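Local coordinates for OsmC family protein (Rhodothermus marinus, PDB 5CML), which probably hydrolyses carboxyl esters, as the serine esterase part, with an alpha/beta-hydrolase fold, of a longer protein that also carries an OsmC domain, at residues N43-A46 with V47-S51; C92-S96 with A97-P101; G245-A248 with R249-G253. All coordinates share one frame; numbering follows the deposited sequence.

Interaction 1: N43-A46 with V47-S51; sequences NLKA and VTTIS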
ATOM      1  N   ASN A  43      -5.862  16.660  -0.377  1.00 44.32           N
ATOM      2  CA  ASN A  43      -4.885  16.764  -1.459  1.00 41.22           C
ATOM      3  C   ASN A  43      -4.012  15.517  -1.494  1.00 39.60           C
ATOM      4  O   ASN A  43      -4.149  14.634  -0.645  1.00 39.75           O
ATOM      5  CB  ASN A  43      -4.026  18.022  -1.286  1.00 41.45           C
ATOM      6  CG  ASN A  43      -3.238  18.021   0.008  1.00 41.83           C
ATOM      7  OD1 ASN A  43      -2.554  17.052   0.334  1.00 41.12           O
ATOM      8  ND2 ASN A  43      -3.327  19.117   0.757  1.00 42.71           N
ATOM      9  N   LEU A  44      -3.112  15.450  -2.466  1.00 36.46           N
ATOM     10  CA  LEU A  44      -2.232  14.300  -2.611  1.00 36.32           C
ATOM     11  C   LEU A  44      -0.826  14.604  -2.143  1.00 33.42           C
ATOM     12  O   LEU A  44       0.121  13.938  -2.563  1.00 32.71           O
ATOM     13  CB  LEU A  44      -2.191  13.836  -4.065  1.00 40.44           C
ATOM     14  CG  LEU A  44      -3.495  13.237  -4.564  1.00 41.94           C
ATOM     15  CD1 LEU A  44      -3.428  13.093  -6.072  1.00 43.55           C
ATOM     16  CD2 LEU A  44      -3.753  11.895  -3.883  1.00 42.60           C
ATOM     17  N   LYS A  45      -0.682  15.598  -1.273  1.00 32.25           N
ATOM     18  CA  LYS A  45       0.645  16.003  -0.852  1.00 32.51           C
ATOM     19  C   LYS A  45       1.380  14.861  -0.139  1.00 29.23           C
ATOM     20  O   LYS A  45       2.582  14.716  -0.301  1.00 31.59           O
ATOM     21  CB  LYS A  45       0.569  17.245   0.039  1.00 38.83           C
ATOM     22  CG  LYS A  45       1.924  17.800   0.441  1.00 43.47           C
ATOM     23  CD  LYS A  45       1.803  19.131   1.173  1.00 47.12           C
ATOM     24  CE  LYS A  45       3.165  19.783   1.361  1.00 49.71           C
ATOM     25  NZ  LYS A  45       3.080  21.025   2.189  1.00 51.35           N
ATOM     26  N   ALA A  46       0.672  14.023   0.618  1.00 28.51           N
ATOM     27  CA  ALA A  46       1.351  12.963   1.353  1.00 26.56           C
ATOM     28  C   ALA A  46       1.957  11.942   0.408  1.00 24.95           C
ATOM     29  O   ALA A  46       3.130  11.572   0.548  1.00 22.46           O
ATOM     30  CB  ALA A  46       0.393  12.275   2.347  1.00 25.89           C
ATOM     31  N   VAL A  47       1.176  11.463  -0.554  1.00 26.82           N
ATOM     32  CA  VAL A  47       1.693  10.405  -1.406  1.00 26.03           C
ATOM     33  C   VAL A  47       2.786  10.926  -2.347  1.00 25.13           C
ATOM     34  O   VAL A  47       3.760  10.216  -2.604  1.00 27.02           O
ATOM     35  CB  VAL A  47       0.571   9.714  -2.207  1.00 26.15           C
ATOM     36  CG1 VAL A  47       0.015  10.605  -3.326  1.00 28.02           C
ATOM     37  CG2 VAL A  47       1.070   8.375  -2.749  1.00 29.82           C
ATOM     38  N   THR A  48       2.672  12.162  -2.824  1.00 26.71           N
ATOM     39  CA  THR A  48       3.709  12.688  -3.715  1.00 26.74           C
ATOM     40  C   THR A  48       4.989  13.017  -2.935  1.00 25.74           C
ATOM     41  O   THR A  48       6.088  12.866  -3.457  1.00 27.02           O
ATOM     42  CB  THR A  48       3.238  13.924  -4.505  1.00 30.42           C
ATOM     43  OG1 THR A  48       2.805  14.949  -3.618  1.00 33.31           O
ATOM     44  CG2 THR A  48       2.094  13.564  -5.458  1.00 32.34           C
ATOM     45  N   THR A  49       4.857  13.387  -1.665  1.00 23.46           N
ATOM     46  CA  THR A  49       6.029  13.602  -0.832  1.00 23.38           C
ATOM     47  C   THR A  49       6.754  12.286  -0.553  1.00 22.86           C
ATOM     48  O   THR A  49       7.989  12.240  -0.620  1.00 23.82           O
ATOM     49  CB  THR A  49       5.643  14.312   0.481  1.00 25.20           C
ATOM     50  OG1 THR A  49       5.081  15.594   0.179  1.00 26.55           O
ATOM     51  CG2 THR A  49       6.851  14.527   1.396  1.00 26.80           C
ATOM     52  N   ILE A  50       6.006  11.206  -0.269  1.00 23.49           N
ATOM     53  CA  ILE A  50       6.637   9.908  -0.049  1.00 22.99           C
ATOM     54  C   ILE A  50       7.322   9.457  -1.333  1.00 23.25           C
ATOM     55  O   ILE A  50       8.478   9.018  -1.328  1.00 24.10           O
ATOM     56  CB  ILE A  50       5.633   8.848   0.379  1.00 22.37           C
ATOM     57  CG1 ILE A  50       5.117   9.186   1.785  1.00 23.07           C
ATOM     58  CG2 ILE A  50       6.256   7.460   0.330  1.00 24.50           C
ATOM     59  CD1 ILE A  50       3.883   8.377   2.202  1.00 23.41           C
ATOM     60  N   SER A  51       6.592   9.560  -2.433  1.00 24.71           N
ATOM     61  CA  SER A  51       7.105   9.115  -3.708  1.00 26.60           C
ATOM     62  C   SER A  51       8.358   9.896  -4.104  1.00 26.68           C
ATOM     63  O   SER A  51       9.327   9.320  -4.584  1.00 27.50           O
ATOM     64  CB  SER A  51       6.021   9.238  -4.777  1.00 32.47           C
ATOM     65  OG  SER A  51       6.384   8.466  -5.881  1.00 37.49           O
TER

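Interaction 2: C92-S96 with A97-P101; sequences CRFLS and AQYEP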
ATOM      1  N   CYS A  92       1.000  -5.135 -10.729  1.00 21.89           N
ATOM      2  CA  CYS A  92       2.272  -5.841 -10.661  1.00 21.69           C
ATOM      3  C   CYS A  92       2.636  -6.433 -12.029  1.00 22.45           C
ATOM      4  O   CYS A  92       3.794  -6.358 -12.455  1.00 22.60           O
ATOM      5  CB  CYS A  92       2.229  -6.936  -9.614  1.00 25.44           C
ATOM      6  SG  CYS A  92       2.238  -6.352  -7.897  1.00 29.82           S
ATOM      7  N   ARG A  93       1.647  -7.000 -12.719  1.00 23.29           N
ATOM      8  CA  ARG A  93       1.871  -7.552 -14.065  1.00 22.42           C
ATOM      9  C   ARG A  93       2.282  -6.458 -15.051  1.00 22.50           C
ATOM     10  O   ARG A  93       3.122  -6.684 -15.922  1.00 23.00           O
ATOM     11  CB  ARG A  93       0.622  -8.290 -14.571  1.00 23.92           C
ATOM     12  CG  ARG A  93       0.377  -9.597 -13.791  1.00 26.04           C
ATOM     13  CD  ARG A  93      -0.577 -10.531 -14.514  1.00 27.64           C
ATOM     14  NE  ARG A  93      -1.846  -9.878 -14.784  1.00 27.93           N
ATOM     15  CZ  ARG A  93      -2.883  -9.857 -13.954  1.00 28.25           C
ATOM     16  NH1 ARG A  93      -2.835 -10.467 -12.766  1.00 29.42           N
ATOM     17  NH2 ARG A  93      -3.985  -9.226 -14.322  1.00 29.55           N
ATOM     18  N   PHE A  94       1.698  -5.273 -14.903  1.00 21.77           N
ATOM     19  CA  PHE A  94       2.030  -4.140 -15.762  1.00 22.70           C
ATOM     20  C   PHE A  94       3.505  -3.793 -15.590  1.00 21.12           C
ATOM     21  O   PHE A  94       4.230  -3.621 -16.568  1.00 22.68           O
ATOM     22  CB  PHE A  94       1.136  -2.944 -15.430  1.00 22.66           C
ATOM     23  CG  PHE A  94       1.641  -1.631 -15.961  1.00 23.37           C
ATOM     24  CD1 PHE A  94       1.433  -1.278 -17.278  1.00 22.78           C
ATOM     25  CD2 PHE A  94       2.317  -0.744 -15.139  1.00 25.35           C
ATOM     26  CE1 PHE A  94       1.889  -0.072 -17.764  1.00 24.48           C
ATOM     27  CE2 PHE A  94       2.770   0.466 -15.636  1.00 24.79           C
ATOM     28  CZ  PHE A  94       2.557   0.795 -16.945  1.00 24.99           C
ATOM     29  N   LEU A  95       3.963  -3.734 -14.336  1.00 20.63           N
ATOM     30  CA  LEU A  95       5.372  -3.418 -14.082  1.00 20.23           C
ATOM     31  C   LEU A  95       6.298  -4.509 -14.622  1.00 20.91           C
ATOM     32  O   LEU A  95       7.354  -4.208 -15.227  1.00 20.77           O
ATOM     33  CB  LEU A  95       5.606  -3.201 -12.582  1.00 21.23           C
ATOM     34  CG  LEU A  95       5.106  -1.875 -12.018  1.00 22.21           C
ATOM     35  CD1 LEU A  95       5.267  -1.919 -10.509  1.00 23.58           C
ATOM     36  CD2 LEU A  95       5.873  -0.648 -12.615  1.00 24.59           C
ATOM     37  N   SER A  96       5.897  -5.767 -14.429  1.00 20.91           N
ATOM     38  CA  SER A  96       6.686  -6.890 -14.921  1.00 22.45           C
ATOM     39  C   SER A  96       6.851  -6.841 -16.430  1.00 22.96           C
ATOM     40  O   SER A  96       7.928  -7.127 -16.949  1.00 25.00           O
ATOM     41  CB  SER A  96       6.044  -8.227 -14.517  1.00 23.91           C
ATOM     42  OG  SER A  96       6.162  -8.425 -13.134  1.00 28.18           O
ATOM     43  N   ALA A  97       5.797  -6.436 -17.130  1.00 21.56           N
ATOM     44  CA  ALA A  97       5.819  -6.422 -18.593  1.00 22.07           C
ATOM     45  C   ALA A  97       6.521  -5.184 -19.145  1.00 21.75           C
ATOM     46  O   ALA A  97       7.398  -5.289 -20.011  1.00 22.84           O
ATOM     47  CB  ALA A  97       4.409  -6.495 -19.124  1.00 23.44           C
ATOM     48  N   GLN A  98       6.134  -4.011 -18.655  1.00 22.28           N
ATOM     49  CA  GLN A  98       6.572  -2.755 -19.268  1.00 23.89           C
ATOM     50  C   GLN A  98       7.788  -2.134 -18.606  1.00 22.34           C
ATOM     51  O   GLN A  98       8.472  -1.303 -19.233  1.00 23.93           O
ATOM     52  CB  GLN A  98       5.425  -1.739 -19.291  1.00 27.25           C
ATOM     53  CG  GLN A  98       4.278  -2.226 -20.181  1.00 32.34           C
ATOM     54  CD  GLN A  98       3.311  -1.147 -20.640  1.00 35.51           C
ATOM     55  OE1 GLN A  98       3.701  -0.011 -20.935  1.00 35.44           O
ATOM     56  NE2 GLN A  98       2.034  -1.512 -20.728  1.00 37.79           N
ATOM     57  N   TYR A  99       8.095  -2.582 -17.388  1.00 21.79           N
ATOM     58  CA  TYR A  99       9.228  -2.061 -16.637  1.00 23.31           C
ATOM     59  C   TYR A  99       9.997  -3.252 -16.078  1.00 21.75           C
ATOM     60  O   TYR A  99      10.448  -4.086 -16.859  1.00 24.25           O
ATOM     61  CB  TYR A  99       8.740  -1.044 -15.579  1.00 23.05           C
ATOM     62  CG  TYR A  99       8.166   0.171 -16.286  1.00 21.33           C
ATOM     63  CD1 TYR A  99       9.004   1.172 -16.763  1.00 20.95           C
ATOM     64  CD2 TYR A  99       6.809   0.283 -16.550  1.00 23.58           C
ATOM     65  CE1 TYR A  99       8.510   2.236 -17.451  1.00 23.04           C
ATOM     66  CE2 TYR A  99       6.300   1.362 -17.261  1.00 23.44           C
ATOM     67  CZ  TYR A  99       7.160   2.331 -17.712  1.00 23.61           C
ATOM     68  OH  TYR A  99       6.695   3.421 -18.420  1.00 26.48           O
ATOM     69  N   GLU A 100      10.169  -3.345 -14.766  1.00 20.73           N
ATOM     70  CA  GLU A 100      10.751  -4.521 -14.151  1.00 21.83           C
ATOM     71  C   GLU A 100       9.779  -5.002 -13.079  1.00 21.21           C
ATOM     72  O   GLU A 100       9.052  -4.192 -12.519  1.00 22.55           O
ATOM     73  CB  GLU A 100      12.119  -4.215 -13.516  1.00 26.19           C
ATOM     74  CG  GLU A 100      13.155  -3.672 -14.497  1.00 33.13           C
ATOM     75  CD  GLU A 100      13.731  -4.750 -15.396  1.00 45.22           C
ATOM     76  OE1 GLU A 100      13.746  -5.932 -14.982  1.00 49.23           O
ATOM     77  OE2 GLU A 100      14.168  -4.409 -16.523  1.00 51.37           O
ATOM     78  N   PRO A 101       9.764  -6.308 -12.799  1.00 21.92           N
ATOM     79  CA  PRO A 101       8.916  -6.759 -11.696  1.00 21.75           C
ATOM     80  C   PRO A 101       9.245  -5.995 -10.427  1.00 20.68           C
ATOM     81  O   PRO A 101      10.440  -5.747 -10.140  1.00 23.55           O
ATOM     82  CB  PRO A 101       9.265  -8.247 -11.554  1.00 23.30           C
ATOM     83  CG  PRO A 101       9.772  -8.637 -12.918  1.00 24.43           C
ATOM     84  CD  PRO A 101      10.509  -7.418 -13.415  1.00 24.33           C
TER

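Interaction 3: G245-A248 with R249-G253; sequences GAWA and RRYVG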
ATOM      1  N   GLY A 245      12.970   4.280   1.906  1.00 21.41           N
ATOM      2  CA  GLY A 245      13.931   4.126   0.826  1.00 23.09           C
ATOM      3  C   GLY A 245      15.273   3.622   1.327  1.00 21.60           C
ATOM      4  O   GLY A 245      15.893   2.756   0.726  1.00 21.88           O
ATOM      5  N   ALA A 246      15.732   4.172   2.446  1.00 19.36           N
ATOM      6  CA  ALA A 246      17.012   3.757   3.012  1.00 19.09           C
ATOM      7  C   ALA A 246      16.968   2.300   3.473  1.00 20.14           C
ATOM      8  O   ALA A 246      17.908   1.531   3.271  1.00 21.34           O
ATOM      9  CB  ALA A 246      17.399   4.700   4.178  1.00 21.13           C
ATOM     10  N   TRP A 247      15.867   1.933   4.120  1.00 18.96           N
ATOM     11  CA  TRP A 247      15.708   0.580   4.608  1.00 19.34           C
ATOM     12  C   TRP A 247      15.666  -0.438   3.477  1.00 18.61           C
ATOM     13  O   TRP A 247      16.341  -1.449   3.517  1.00 20.56           O
ATOM     14  CB  TRP A 247      14.448   0.487   5.453  1.00 19.83           C
ATOM     15  CG  TRP A 247      14.110  -0.875   5.882  1.00 18.04           C
ATOM     16  CD1 TRP A 247      14.630  -1.558   6.951  1.00 20.61           C
ATOM     17  CD2 TRP A 247      13.177  -1.759   5.256  1.00 19.00           C
ATOM     18  NE1 TRP A 247      14.074  -2.817   7.026  1.00 19.70           N
ATOM     19  CE2 TRP A 247      13.168  -2.957   6.004  1.00 19.30           C
ATOM     20  CE3 TRP A 247      12.332  -1.646   4.149  1.00 19.71           C
ATOM     21  CZ2 TRP A 247      12.350  -4.031   5.677  1.00 21.44           C
ATOM     22  CZ3 TRP A 247      11.512  -2.720   3.830  1.00 20.94           C
ATOM     23  CH2 TRP A 247      11.539  -3.893   4.586  1.00 22.45           C
ATOM     24  N   ALA A 248      14.870  -0.162   2.466  1.00 18.33           N
ATOM     25  CA  ALA A 248      14.659  -1.141   1.428  1.00 19.86           C
ATOM     26  C   ALA A 248      15.884  -1.340   0.544  1.00 20.45           C
ATOM     27  O   ALA A 248      16.006  -2.369  -0.102  1.00 21.16           O
ATOM     28  CB  ALA A 248      13.436  -0.756   0.571  1.00 20.32           C
ATOM     29  N   ARG A 249      16.796  -0.377   0.526  1.00 21.99           N
ATOM     30  CA  ARG A 249      17.987  -0.478  -0.300  1.00 24.23           C
ATOM     31  C   ARG A 249      18.838  -1.708   0.074  1.00 25.04           C
ATOM     32  O   ARG A 249      19.533  -2.264  -0.775  1.00 28.10           O
ATOM     33  CB  ARG A 249      18.813   0.805  -0.174  1.00 26.56           C
ATOM     34  CG  ARG A 249      19.927   0.914  -1.171  1.00 34.28           C
ATOM     35  CD  ARG A 249      20.719   2.177  -0.931  1.00 40.05           C
ATOM     36  NE  ARG A 249      19.996   3.301  -1.495  1.00 46.73           N
ATOM     37  CZ  ARG A 249      19.973   3.573  -2.799  1.00 49.48           C
ATOM     38  NH1 ARG A 249      20.638   2.809  -3.655  1.00 51.69           N
ATOM     39  NH2 ARG A 249      19.286   4.602  -3.248  1.00 50.63           N
ATOM     40  N   ARG A 250      18.759  -2.135   1.334  1.00 22.95           N
ATOM     41  CA  ARG A 250      19.484  -3.326   1.806  1.00 24.71           C
ATOM     42  C   ARG A 250      19.060  -4.583   1.035  1.00 23.63           C
ATOM     43  O   ARG A 250      19.842  -5.531   0.872  1.00 27.65           O
ATOM     44  CB  ARG A 250      19.244  -3.525   3.308  1.00 24.56           C
ATOM     45  CG  ARG A 250      19.961  -4.725   3.959  1.00 28.32           C
ATOM     46  CD  ARG A 250      21.476  -4.586   3.859  1.00 33.82           C
ATOM     47  NE  ARG A 250      22.220  -5.698   4.458  1.00 36.68           N
ATOM     48  CZ  ARG A 250      22.513  -6.834   3.825  1.00 38.46           C
ATOM     49  NH1 ARG A 250      22.116  -7.031   2.567  1.00 39.96           N
ATOM     50  NH2 ARG A 250      23.204  -7.779   4.448  1.00 39.57           N
ATOM     51  N   TYR A 251      17.832  -4.566   0.528  1.00 21.46           N
ATOM     52  CA  TYR A 251      17.179  -5.789   0.025  1.00 21.11           C
ATOM     53  C   TYR A 251      16.895  -5.803  -1.465  1.00 24.58           C
ATOM     54  O   TYR A 251      16.790  -6.883  -2.068  1.00 25.58           O
ATOM     55  CB  TYR A 251      15.862  -6.005   0.776  1.00 21.23           C
ATOM     56  CG  TYR A 251      16.093  -6.056   2.258  1.00 21.87           C
ATOM     57  CD1 TYR A 251      16.856  -7.069   2.809  1.00 22.45           C
ATOM     58  CD2 TYR A 251      15.585  -5.076   3.092  1.00 22.62           C
ATOM     59  CE1 TYR A 251      17.095  -7.120   4.163  1.00 22.55           C
ATOM     60  CE2 TYR A 251      15.806  -5.115   4.449  1.00 23.06           C
ATOM     61  CZ  TYR A 251      16.575  -6.123   4.974  1.00 24.10           C
ATOM     62  OH  TYR A 251      16.802  -6.154   6.316  1.00 25.82           O
ATOM     63  N   VAL A 252      16.736  -4.627  -2.055  1.00 26.16           N
ATOM     64  CA  VAL A 252      16.373  -4.540  -3.463  1.00 33.05           C
ATOM     65  C   VAL A 252      17.618  -4.409  -4.336  1.00 43.19           C
ATOM     66  O   VAL A 252      17.573  -4.714  -5.524  1.00 48.91           O
ATOM     67  CB  VAL A 252      15.419  -3.353  -3.766  1.00 31.13           C
ATOM     68  CG1 VAL A 252      14.162  -3.428  -2.927  1.00 33.05           C
ATOM     69  CG2 VAL A 252      16.129  -2.000  -3.594  1.00 31.98           C
ATOM     70  N   GLY A 253      18.711  -3.924  -3.746  1.00 47.59           N
ATOM     71  CA  GLY A 253      19.965  -3.735  -4.463  1.00 52.24           C
ATOM     72  C   GLY A 253      20.604  -2.392  -4.152  1.00 52.91           C
ATOM     73  O   GLY A 253      20.015  -1.543  -3.474  1.00 52.82           O
TER
HETATM   74  O   HOH W   1      15.378  -5.066   8.368  1.00 22.37           O

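Interaction 1: N43-A46 with V47-S51
Val-47 lies beside Leu-44 at the start of helix 45-56, and the two side chains point the same way. Leu-44 holds the N-cap position. Its CB is 4.0 Å from Val-47 CG1, and its CD2 branch reaches the same methyl. Val-47 puts CG1 between its own backbone N and carbonyl carbon (chi1 72°). That turn brings the methyl against the Leu-44 carbonyl, with CG1 3.4 Å from Leu-44 O. The same oxygen accepts the backbone bond of Thr-48 N at 3.1 Å.

Ala-46 has only a methyl group, and its main link across the contact is the carbonyl. Ala-46 O takes the N-H of Ile-50 at 3.0 Å. Ile-50 CG1 also packs against this oxygen, 3.3 Å from Ala-46 O.

Thr-49 adds a side-chain bond to the helical pattern. Its OG1 donates to Lys-45 O over 2.7 Å, and its N donates to Lys-45 O at 3.0 Å. The two donors come from opposite faces of the carbonyl plane, so both grip the oxygen without competing for one place. OG1 stands beside its own backbone N (chi1 -61°), which turns the hydroxyl back toward the preceding turn. A valine in its place would probably cost Lys-45 O its hydroxyl donor, leaving the bond from the backbone N, and put a methyl against a polar carbonyl. One residue before the N-cap, Asn-43 OD1 accepts from Lys-45 N and forms an Asx turn.

The helix belongs to the beta-alpha-beta unit of strand 30-36, helix 45-56 and strand 59-65. Val-47 packs on Phe-34 and His-36 of the first strand and on Arg-63 of the second. Thr-49 turns to Ala-237 and Ala-238 of helix 234-252.

Interaction 2: C92-S96 with A97-P101
Phe-94 meets both Gln-98 and Tyr-99 where helix 85-98 ends. The Phe-94 and Tyr-99 side chains lie side by side and point the same way, but their rings meet obliquely. The ring centroids are 5.8 Å apart and the planes are inclined at 57°. Phe-94 CZ comes in at the edge of the Tyr-99 ring, near its plane, 3.8 Å from Tyr-99 CE2.

The Gln-98 amide crosses the CD1-CE1 side of Phe-94, with NE2 3.3 Å from Phe-94 CE1. Amide and ring planes are 61° apart, and Gln-98 CB sits over one ring face. Phe-94 CG is anti to the backbone N (chi1 163°), which leans the ring along the helix toward these two partners.

Apolar contacts continue with Leu-95, whose CD2 is 4.1 Å from Tyr-99 CB.

A ring carbon of Pro-101 rests against a hydroxyl, with Pro-101 CB 3.5 Å from Ser-96 OG.

The backbone bonds are those of a closing helix. Gln-98 N donates to Phe-94 O at 2.9 Å, and Tyr-99 N donates to Leu-95 O at 2.8 Å. Tyr-99 is then the first residue to leave helical angles.

Beyond the contact, Phe-94 meets Phe-8, and Tyr-99 meets Tyr-31. This is the C-terminal end of the helix in the crossover from strand 59-65 to strand 104-108, which runs into the probable nucleophile elbow of the alpha/beta-hydrolase fold.

Interaction 3: G245-A248 with R249-G253
Gly-245 O accepts a backbone bond from Arg-249 N at 3.3 Å, and the same oxygen also takes the hydroxyl of Tyr-59. Ala-246 adds little beyond its carbonyl, with O 3.6 Å from Arg-249 CB.

Trp-247 makes the main side-chain contact. Tyr-251 presents its edge to one face of the indole, an edge-to-face (T-shaped) pair with planes at 62°. Tyr-251 CE2 is 3.7 Å from Trp-247 CE2. With chi1 at 174° the indole swings away from the backbone N and lies along the helix toward the next turn. A water spans the polar ends: it accepts from Trp-247 NE1 at 2.9 Å and lies 2.7 Å from Tyr-251 OH. Pro-191 and Ala-127 pack on both aromatic side chains. Trp-247 O accepts a weak hydrogen bond from Arg-250 N.

Ala-248 O accepts twice, from Tyr-251 N at 2.9 Å and Val-252 N at 3.1 Å. Neither Arg-250 N nor Tyr-251 N bonds four residues back, and the helix is kinked there. The arrangement is an i to i+4 aromatic pair on the last turns of helix 234-252, the final helix of this alpha/beta-hydrolase domain.

The three contacts are separate. The centres of interaction 1 and interaction 2 lie about 23 Å apart. Those of interaction 1 and interaction 3 are about 20 Å apart, and those of interaction 2 and interaction 3 about 19 Å. Nearest atoms are about 7 Å apart between interaction 1 and interaction 3, and about 11 Å between interaction 1 and interaction 2. Strand 59-65 is their common neighbour: Thr-48 touches Arg-63, Leu-95 touches Leu-62, and Ala-248 touches Tyr-59. Helices 45-56 and 234-252 also meet directly, through Ile-50 on Ala-237. None of the three includes the probable Ser-109, His-229 and Asp-200 triad. They belong to helices that flank the central sheet.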